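Local coordinates for RabGAP/TBC protein (Chlamydomonas reinhardtii, PDB 4P17) that probably acts as a flagellar GTPase-activating protein for Rab GTPases, through its helical TBC domain, at residues A[92-95]-A[96-100]. Sequence-based numbering, arbitrary orientation.
Sequences ANYY and SIMVK
Tyr95 and Val99, one helical turn apart, meet through ring and methyl: CG2 of Val99 lies over one face of the Tyr95 ring, offset toward its rim, though the fit to a CH-pi contact is doubtful because the two carbons are modelled too close. With CG anti to the backbone N (chi1 171°), the Tyr95 ring leans outward and somewhat toward the next turn, while CG2, the branch beside the backbone N of Val99, points back toward the preceding turn. Tyr94 repeats the i to i+4 pattern with Met98. Here CG of Met98 sits over the ring face, 4.0 Å from the centroid of Tyr94, and the bent thioether brings SD obliquely to 4.5 Å from the same centroid, a Met-aromatic contact. The backbone beneath both pairs is regular helix: Met98 N bonds to Tyr94 O at 2.9 Å with an N-H...O angle of 168°, and Val99 N to Tyr95 O at 2.8 Å. At the start of the helix, Asn93 O accepts two donors. Ile97 N lies 3.1 Å from Asn93 O, in its carbonyl plane, and Ser96 OG lies 2.7 Å from the same Asn93 O, tilted 32° from that plane. Asn93 occupies the N-cap position, yet its side chain makes no capping bond; the amide lies against Ile97, ND2 of Asn93 being 3.4 Å from CD1 of Ile97, a van der Waals approach. This part of helix 94-102 lies at the surface of the TBC domain. Tyr94 OH is hydrogen-bonded to His144 of helix 128-144, and Tyr95 packs between that helix, at Val137 and Ala140, and helix 169-183, where its ring meets Phe173.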
# COMPACT_ATOMS: atom_id res chain seq x y z
N ALA A 92 -14.23 -4.12 -23.59
CA ALA A 92 -13.43 -2.88 -23.49
C ALA A 92 -14.20 -1.73 -22.85
O ALA A 92 -13.61 -0.79 -22.33
CB ALA A 92 -12.91 -2.47 -24.85
N ASN A 93 -15.53 -1.81 -22.90
CA ASN A 93 -16.37 -0.74 -22.38
C ASN A 93 -16.84 -1.05 -20.97
O ASN A 93 -17.71 -0.36 -20.44
CB ASN A 93 -17.59 -0.50 -23.28
CG ASN A 93 -18.52 -1.68 -23.33
OD1 ASN A 93 -18.14 -2.79 -22.94
ND2 ASN A 93 -19.75 -1.46 -23.80
N TYR A 94 -16.27 -2.09 -20.36
CA TYR A 94 -16.78 -2.60 -19.09
C TYR A 94 -16.65 -1.59 -17.97
O TYR A 94 -17.61 -1.35 -17.24
CB TYR A 94 -16.07 -3.91 -18.71
CG TYR A 94 -16.61 -4.56 -17.45
CD1 TYR A 94 -17.72 -5.39 -17.49
CD2 TYR A 94 -15.99 -4.34 -16.22
CE1 TYR A 94 -18.21 -5.98 -16.33
CE2 TYR A 94 -16.46 -4.92 -15.07
CZ TYR A 94 -17.57 -5.74 -15.13
OH TYR A 94 -18.00 -6.32 -13.99
N TYR A 95 -15.48 -0.99 -17.81
CA TYR A 95 -15.30 -0.03 -16.73
C TYR A 95 -16.32 1.11 -16.88
O TYR A 95 -17.00 1.48 -15.93
CB TYR A 95 -13.85 0.51 -16.71
CG TYR A 95 -13.69 1.67 -15.75
CD1 TYR A 95 -13.86 1.49 -14.38
CD2 TYR A 95 -13.42 2.96 -16.23
CE1 TYR A 95 -13.75 2.58 -13.50
CE2 TYR A 95 -13.32 4.04 -15.35
CZ TYR A 95 -13.47 3.84 -13.99
OH TYR A 95 -13.36 4.90 -13.14
N SER A 96 -16.47 1.64 -18.09
CA SER A 96 -17.39 2.76 -18.31
C SER A 96 -18.83 2.37 -17.97
O SER A 96 -19.60 3.21 -17.47
CB SER A 96 -17.29 3.24 -19.76
OG SER A 96 -17.91 2.33 -20.64
N ILE A 97 -19.19 1.11 -18.21
CA ILE A 97 -20.52 0.61 -17.85
C ILE A 97 -20.65 0.58 -16.33
O ILE A 97 -21.67 0.98 -15.78
CB ILE A 97 -20.80 -0.80 -18.41
CG1 ILE A 97 -21.00 -0.74 -19.92
CG2 ILE A 97 -22.07 -1.40 -17.79
CD1 ILE A 97 -20.92 -2.08 -20.62
N MET A 98 -19.61 0.10 -15.65
CA MET A 98 -19.58 0.14 -14.19
C MET A 98 -19.58 1.58 -13.58
O MET A 98 -20.21 1.82 -12.55
CB MET A 98 -18.34 -0.64 -13.72
CG MET A 98 -18.38 -2.12 -14.08
SD MET A 98 -19.78 -2.98 -13.32
CE MET A 98 -20.79 -3.25 -14.77
N VAL A 99 -18.90 2.51 -14.21
CA VAL A 99 -18.93 3.91 -13.76
C VAL A 99 -20.35 4.44 -13.83
O VAL A 99 -20.86 4.95 -12.85
CB VAL A 99 -17.98 4.80 -14.59
CG1 VAL A 99 -18.12 6.29 -14.21
CG2 VAL A 99 -16.57 4.36 -14.37
N LYS A 100 -21.00 4.25 -14.97
CA LYS A 100 -22.37 4.69 -15.13
C LYS A 100 -23.28 4.02 -14.13
O LYS A 100 -24.17 4.65 -13.55
CB LYS A 100 -22.85 4.40 -16.55
CG LYS A 100 -24.25 4.91 -16.80
CD LYS A 100 -24.26 6.42 -16.79
CE LYS A 100 -25.69 6.94 -16.82
NZ LYS A 100 -25.79 8.41 -16.64